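Local coordinates for ileal bile acid-binding protein (Danio rerio, PDB 3ELX) that binds bile acids such as cholate and, as a member of the fatty-acid binding protein family, probably carries such lipids through the cytoplasm, at residues Glu16-Glu19 against Pro20-Leu24; Val31-Lys34 against Gly35-Phe38; Lys66-Val69 against Gly70-Ser73. One frame throughout, in Å; residues are numbered along the deposited sequence.

Contact 1: residues Glu16-Glu19 against Pro20-Leu24; sequences EGYE and PFCKL
Three successive i to i+4 backbone bonds open the helix 18-24, with Phe21 N, Cys22 N and Lys23 N giving their hydrogens to the carbonyl oxygens of Gly17, Tyr18 and Glu19, and the last pair, Lys23 N to Glu19 O, spans 2.9 Å. Gly17 holds the N-cap position at positive phi (82°), where the chain leaves strand 8-16 and turns into the helix. One turn apart on one flank, Cys22 lays its sulfur over a face of the Tyr18 ring, SG lying 4.2 Å from the ring centroid and 28° off the normal. It lies nearest CE1, with Cys22 SG to Tyr18 CE1 at 3.7 Å. The Tyr18 hydroxyl is bonded to Ile32 O of the next helix, which probably helps hold the ring in place. On another flank Lys23 bends at chi3 (-80°) and folds back, its CE 3.3 Å from Glu19 O. Phe21 leads away from this turn and meets Tyr101, a cholate-binding residue, edge to face. This is a helix start with a sulfur-aromatic contact, in the first helix of the helical lid that covers the beta-barrel of fatty-acid binding proteins.

Contact 2: residues Val31-Lys34 against Gly35-Phe38; sequences VIAK and GRDF
Gly35 N, just past the end of helix 29-34, reaches back to Val31 O over 3.2 Å, the main direct bond between the two segments. It is bent, with an N-H...O angle of 137°. The same N-H also makes a weak bond to Ile32 O, so it is shared between two carbonyls as the helix runs out. A water then carries the backbone bonding onward: it donates to Lys34 O at 2.7 Å and accepts from Asp37 N at 2.8 Å, tying the carbonyl of Lys34 to the turn that follows. That turn is a type I beta turn from Gly35 to Phe38, closed by Phe38 N on Gly35 O.

The side-chain part of the contact belongs mostly to Arg36. Its CG sits between the backbone N and the carbonyl carbon (chi1 75°), and a further bend at chi3 turns the guanidinium back over the helix end. One face of that group lies against Ala33, whose CB is 3.7 Å from Arg36 NH2, while Arg36 CG lies 3.4 Å from Ala33 O. Arg36 NE has a long, weak ion pair with Glu19 in helix 18-24, and the Arg36 side chain also touches Tyr18. Ile32 turns away from the loop to pack on Glu19, Cys22 and Lys23.

Chemically, the helix end is handed over in steps, from a shared N-H to a bridging water to a turn bond. The carbonyl oxygens of a helix C-terminus carry partial negative charge, so the arginine folded over this one is probably in an electrostatically favourable place, with methyl and backbone carbon against its flat face.

Contact 3: residues Lys66-Val69 against Gly70-Ser73; sequences KFIV and GKES
A type II beta turn from Ile68 to Lys71 takes the chain out of strand 61-68, and a serine beyond it ties the returning arm back to the strand. The turn is closed by Lys71 N on Ile68 O at 3.0 Å. Gly70 occupies the third turn position with phi 84°, where a side chain would run into the carbonyl oxygen of Val69.

Ser73 supplies the second tie. Its CB points at the strand, and OG, anti to its own carbonyl carbon (chi1 -59°), takes a nearly straight bond from Ile68 N: 3.1 Å, with an N-H...O angle of 166°. The same OG donates to Lys71 O at 3.0 Å, and through these two bonds the hydroxyl links the strand to the backbone of the returning arm. Ser73 CB also packs 3.7 Å from Phe67 CB. Ser73 is buried, and these two bonds satisfy its hydroxyl as acceptor and as donor.

At the mouth of the turn the aliphatic parts of Ile68 and Lys71 cross obliquely, Ile68 CG2 lying 3.8 Å from Lys71 CD. Phe67 sends its ring away from the turn to meet Phe51 and to touch Trp53 and Val87, while Val69 packs on Phe51 and Met89. Backbone bonds from Gly70 to Val87 and from Ser73 to Gly85 join the returning arm to strand 82-90. This is a beta turn between strands 61-68 and 73-76, the outermost strands of the sheet as counted within this chain, in the calycin-type barrel of the fatty-acid binding proteins.

Overall arrangement
Contacts 1 and 2 form one neighbourhood, their centres 11 Å apart, for helices 18-24 and 29-34 follow each other in the chain and lean together. Tyr18 OH lies 2.8 Å from Ile32 O, and Cys22 CB packs 3.6 Å from Ile32 CG1. Contact 3 sits on the opposite side of the chain's centre, its own centre about 28 Å from that of contact 1 and 31 Å from that of contact 2. Contacts 1 and 3 each come close to a residue seen to bind cholate, although no cholate is bound in this model: the side chain of Phe21 is about 4 Å from that of Tyr101, and that of Val69 about 4 Å from that of Leu94. Contact 2 is farther off, Gly35 being about 8 Å from the Tyr57 side chain.

Contact 1: residues Glu16-Glu19 against Pro20-Leu24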
loop_
_atom_site.group_PDB
_atom_site.type_symbol
_atom_site.label_atom_id
_atom_site.label_comp_id
_atom_site.label_asym_id
_atom_site.label_seq_id
_atom_site.Cartn_x
_atom_site.Cartn_y
_atom_site.Cartn_z
ATOM N N GLU A 16 -1.516 -1.068 12.497
ATOM C CA GLU A 16 -0.554 -1.570 13.487
ATOM C C GLU A 16 0.858 -1.458 12.940
ATOM O O GLU A 16 1.095 -1.763 11.770
ATOM C CB GLU A 16 -0.820 -3.037 13.832
ATOM C CG GLU A 16 -2.071 -3.303 14.643
ATOM C CD GLU A 16 -2.169 -4.760 15.056
ATOM O OE1 GLU A 16 -1.557 -5.139 16.078
ATOM O OE2 GLU A 16 -2.853 -5.534 14.351
ATOM N N GLY A 17 1.794 -1.049 13.793
ATOM C CA GLY A 17 3.208 -0.974 13.421
ATOM C C GLY A 17 3.650 0.257 12.651
ATOM O O GLY A 17 4.759 0.288 12.113
ATOM N N TYR A 18 2.798 1.275 12.603
ATOM C CA TYR A 18 3.062 2.484 11.824
ATOM C C TYR A 18 4.390 3.158 12.198
ATOM O O TYR A 18 5.217 3.446 11.328
ATOM C CB TYR A 18 1.877 3.450 11.973
ATOM C CG TYR A 18 2.103 4.858 11.475
ATOM C CD1 TYR A 18 2.009 5.167 10.117
ATOM C CD2 TYR A 18 2.358 5.890 12.375
ATOM C CE1 TYR A 18 2.198 6.476 9.673
ATOM C CE2 TYR A 18 2.543 7.190 11.944
ATOM C CZ TYR A 18 2.466 7.475 10.599
ATOM O OH TYR A 18 2.650 8.776 10.189
ATOM N N GLU A 19 4.601 3.393 13.486
ATOM C CA GLU A 19 5.804 4.103 13.920
ATOM C C GLU A 19 7.111 3.318 13.716
ATOM O O GLU A 19 8.033 3.852 13.108
ATOM C CB GLU A 19 5.646 4.649 15.339
ATOM C CG GLU A 19 4.487 5.626 15.417
ATOM C CD GLU A 19 4.399 6.395 16.712
ATOM O OE1 GLU A 19 5.387 6.414 17.491
ATOM O OE2 GLU A 19 3.321 7.001 16.939
ATOM N N PRO A 20 7.193 2.059 14.198
ATOM C CA PRO A 20 8.427 1.310 13.927
ATOM C C PRO A 20 8.726 1.109 12.439
ATOM O O PRO A 20 9.891 1.160 12.044
ATOM C CB PRO A 20 8.180 -0.043 14.609
ATOM C CG PRO A 20 7.124 0.219 15.614
ATOM C CD PRO A 20 6.249 1.272 15.013
ATOM N N PHE A 21 7.693 0.893 11.622
ATOM C CA PHE A 21 7.898 0.698 10.188
ATOM C C PHE A 21 8.437 1.976 9.547
ATOM O O PHE A 21 9.419 1.936 8.813
ATOM C CB PHE A 21 6.612 0.246 9.484
ATOM C CG PHE A 21 6.758 0.136 7.988
ATOM C CD1 PHE A 21 7.271 -1.019 7.405
ATOM C CD2 PHE A 21 6.397 1.199 7.159
ATOM C CE1 PHE A 21 7.418 -1.107 6.025
ATOM C CE2 PHE A 21 6.543 1.112 5.775
ATOM C CZ PHE A 21 7.056 -0.044 5.213
ATOM N N CYS A 22 7.797 3.106 9.840
ATOM C CA CYS A 22 8.206 4.375 9.250
ATOM C C CYS A 22 9.620 4.755 9.693
ATOM O O CYS A 22 10.412 5.256 8.894
ATOM C CB CYS A 22 7.211 5.478 9.591
ATOM S SG CYS A 22 5.644 5.360 8.717
ATOM N N LYS A 23 9.935 4.492 10.956
ATOM C CA LYS A 23 11.283 4.725 11.477
ATOM C C LYS A 23 12.328 3.862 10.773
ATOM O O LYS A 23 13.437 4.330 10.485
ATOM C CB LYS A 23 11.329 4.489 12.985
ATOM C CG LYS A 23 10.700 5.610 13.811
ATOM C CD LYS A 23 10.858 5.365 15.306
ATOM C CE LYS A 23 9.833 4.369 15.833
ATOM N NZ LYS A 23 10.109 3.988 17.246
ATOM N N LEU A 24 11.979 2.609 10.489
ATOM C CA LEU A 24 12.930 1.686 9.867
ATOM C C LEU A 24 13.245 2.073 8.421
ATOM O O LEU A 24 14.410 2.040 8.013
ATOM C CB LEU A 24 12.443 0.233 9.955
ATOM C CG LEU A 24 13.396 -0.867 9.467
ATOM C CD1 LEU A 24 14.706 -0.894 10.253
ATOM C CD2 LEU A 24 12.721 -2.231 9.507
#

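Contact 2: residues Val31-Lys34 against Gly35-Phe38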
loop_
_atom_site.group_PDB
_atom_site.type_symbol
_atom_site.label_atom_id
_atom_site.label_comp_id
_atom_site.label_asym_id
_atom_site.label_seq_id
_atom_site.Cartn_x
_atom_site.Cartn_y
_atom_site.Cartn_z
ATOM N N VAL A 31 7.242 13.982 10.593
ATOM C CA VAL A 31 6.333 13.508 9.540
ATOM C C VAL A 31 5.509 12.317 10.043
ATOM O O VAL A 31 4.313 12.217 9.758
ATOM C CB VAL A 31 7.097 13.120 8.244
ATOM C CG1 VAL A 31 6.135 12.643 7.162
ATOM C CG2 VAL A 31 7.931 14.289 7.737
ATOM N N ILE A 32 6.159 11.423 10.787
ATOM C CA ILE A 32 5.479 10.301 11.434
ATOM C C ILE A 32 4.422 10.829 12.407
ATOM O O ILE A 32 3.266 10.402 12.371
ATOM C CB ILE A 32 6.486 9.378 12.169
ATOM C CG1 ILE A 32 7.406 8.685 11.158
ATOM C CG2 ILE A 32 5.757 8.355 13.050
ATOM C CD1 ILE A 32 8.604 7.992 11.773
ATOM N N ALA A 33 4.829 11.778 13.248
ATOM C CA ALA A 33 3.950 12.374 14.249
ATOM C C ALA A 33 2.742 13.064 13.625
ATOM O O ALA A 33 1.616 12.902 14.100
ATOM C CB ALA A 33 4.730 13.351 15.128
ATOM N N LYS A 34 2.971 13.824 12.557
ATOM C CA LYS A 34 1.893 14.595 11.935
ATOM C C LYS A 34 0.878 13.720 11.214
ATOM O O LYS A 34 -0.290 14.095 11.091
ATOM C CB LYS A 34 2.434 15.689 11.004
ATOM C CG LYS A 34 2.653 17.031 11.706
ATOM C CD LYS A 34 3.981 17.054 12.443
ATOM C CE LYS A 34 3.835 17.509 13.883
ATOM N NZ LYS A 34 5.022 17.086 14.681
ATOM N N GLY A 35 1.325 12.551 10.757
ATOM C CA GLY A 35 0.470 11.643 9.999
ATOM C C GLY A 35 -0.107 10.471 10.769
ATOM O O GLY A 35 -0.743 9.602 10.177
ATOM N N ARG A 36 0.089 10.446 12.088
ATOM C CA ARG A 36 -0.261 9.259 12.885
ATOM C C ARG A 36 -1.770 8.972 12.998
ATOM O O ARG A 36 -2.167 7.825 13.206
ATOM C CB ARG A 36 0.431 9.276 14.263
ATOM C CG ARG A 36 -0.149 10.244 15.283
ATOM C CD ARG A 36 0.246 9.838 16.706
ATOM N NE ARG A 36 1.676 10.011 16.967
ATOM C CZ ARG A 36 2.202 11.013 17.668
ATOM N NH1 ARG A 36 1.425 11.950 18.200
ATOM N NH2 ARG A 36 3.514 11.075 17.846
ATOM N N ASP A 37 -2.598 10.005 12.852
ATOM C CA ASP A 37 -4.052 9.827 12.916
ATOM C C ASP A 37 -4.745 10.008 11.558
ATOM O O ASP A 37 -5.970 9.938 11.464
ATOM C CB ASP A 37 -4.663 10.766 13.964
ATOM C CG ASP A 37 -4.126 10.512 15.376
ATOM O OD1 ASP A 37 -4.083 11.482 16.153
ATOM O OD2 ASP A 37 -3.756 9.359 15.704
ATOM N N PHE A 38 -3.958 10.229 10.510
ATOM C CA PHE A 38 -4.503 10.399 9.160
ATOM C C PHE A 38 -5.071 9.065 8.683
ATOM O O PHE A 38 -4.468 8.016 8.903
ATOM C CB PHE A 38 -3.401 10.896 8.213
ATOM C CG PHE A 38 -3.877 11.247 6.814
ATOM C CD1 PHE A 38 -4.474 12.482 6.550
ATOM C CD2 PHE A 38 -3.700 10.356 5.762
ATOM C CE1 PHE A 38 -4.895 12.821 5.259
ATOM C CE2 PHE A 38 -4.128 10.680 4.462
ATOM C CZ PHE A 38 -4.724 11.910 4.211
HETATM O O HOH W 1 -2.255 12.721 12.360
#

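Contact 3: residues Lys66-Val69 against Gly70-Ser73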
loop_
_atom_site.group_PDB
_atom_site.type_symbol
_atom_site.label_atom_id
_atom_site.label_comp_id
_atom_site.label_asym_id
_atom_site.label_seq_id
_atom_site.Cartn_x
_atom_site.Cartn_y
_atom_site.Cartn_z
ATOM N N LYS A 66 -0.174 2.143 -11.802
ATOM C CA LYS A 66 -0.861 1.323 -12.789
ATOM C C LYS A 66 0.047 0.154 -13.118
ATOM O O LYS A 66 1.208 0.334 -13.530
ATOM C CB LYS A 66 -1.178 2.126 -14.051
ATOM C CG LYS A 66 -2.183 3.227 -13.807
ATOM C CD LYS A 66 -2.248 4.198 -14.974
ATOM C CE LYS A 66 -3.428 3.916 -15.894
ATOM N NZ LYS A 66 -3.361 2.577 -16.539
ATOM N N PHE A 67 -0.468 -1.048 -12.887
ATOM C CA PHE A 67 0.316 -2.248 -13.141
ATOM C C PHE A 67 -0.553 -3.374 -13.654
ATOM O O PHE A 67 -1.760 -3.397 -13.400
ATOM C CB PHE A 67 1.092 -2.685 -11.890
ATOM C CG PHE A 67 0.229 -2.961 -10.687
ATOM C CD1 PHE A 67 -0.024 -1.955 -9.749
ATOM C CD2 PHE A 67 -0.319 -4.233 -10.471
ATOM C CE1 PHE A 67 -0.826 -2.208 -8.612
ATOM C CE2 PHE A 67 -1.106 -4.498 -9.337
ATOM C CZ PHE A 67 -1.364 -3.491 -8.413
ATOM N N ILE A 68 0.061 -4.286 -14.400
ATOM C CA ILE A 68 -0.607 -5.521 -14.813
ATOM C C ILE A 68 0.126 -6.664 -14.136
ATOM O O ILE A 68 1.345 -6.805 -14.286
ATOM C CB ILE A 68 -0.601 -5.695 -16.355
ATOM C CG1 ILE A 68 -1.380 -4.540 -16.997
ATOM C CG2 ILE A 68 -1.188 -7.059 -16.744
ATOM C CD1 ILE A 68 -1.186 -4.417 -18.493
ATOM N N VAL A 69 -0.606 -7.465 -13.372
ATOM C CA VAL A 69 0.023 -8.588 -12.671
ATOM C C VAL A 69 0.775 -9.465 -13.676
ATOM O O VAL A 69 0.245 -9.804 -14.735
ATOM C CB VAL A 69 -1.008 -9.415 -11.889
ATOM C CG1 VAL A 69 -0.344 -10.609 -11.183
ATOM C CG2 VAL A 69 -1.720 -8.528 -10.874
ATOM N N GLY A 70 2.019 -9.812 -13.342
ATOM C CA GLY A 70 2.836 -10.677 -14.205
ATOM C C GLY A 70 3.578 -9.990 -15.339
ATOM O O GLY A 70 4.353 -10.635 -16.057
ATOM N N LYS A 71 3.357 -8.691 -15.507
ATOM C CA LYS A 71 3.994 -7.936 -16.573
ATOM C C LYS A 71 4.797 -6.771 -16.032
ATOM O O LYS A 71 4.348 -6.087 -15.117
ATOM C CB LYS A 71 2.936 -7.418 -17.549
ATOM C CG LYS A 71 2.622 -8.377 -18.665
ATOM C CD LYS A 71 1.438 -9.274 -18.362
ATOM C CE LYS A 71 0.798 -9.751 -19.663
ATOM N NZ LYS A 71 1.773 -10.351 -20.615
ATOM N N GLU A 72 5.968 -6.527 -16.614
ATOM C CA GLU A 72 6.773 -5.364 -16.234
ATOM C C GLU A 72 5.944 -4.092 -16.349
ATOM O O GLU A 72 5.382 -3.795 -17.412
ATOM C CB GLU A 72 8.014 -5.218 -17.116
ATOM C CG GLU A 72 9.067 -6.286 -16.950
ATOM C CD GLU A 72 10.275 -6.028 -17.826
ATOM O OE1 GLU A 72 11.189 -6.881 -17.837
ATOM O OE2 GLU A 72 10.317 -4.974 -18.506
ATOM N N SER A 73 5.878 -3.344 -15.254
ATOM C CA SER A 73 5.058 -2.137 -15.203
ATOM C C SER A 73 5.819 -0.973 -14.602
ATOM O O SER A 73 6.541 -1.139 -13.624
ATOM C CB SER A 73 3.804 -2.384 -14.360
ATOM O OG SER A 73 3.020 -3.440 -14.891
#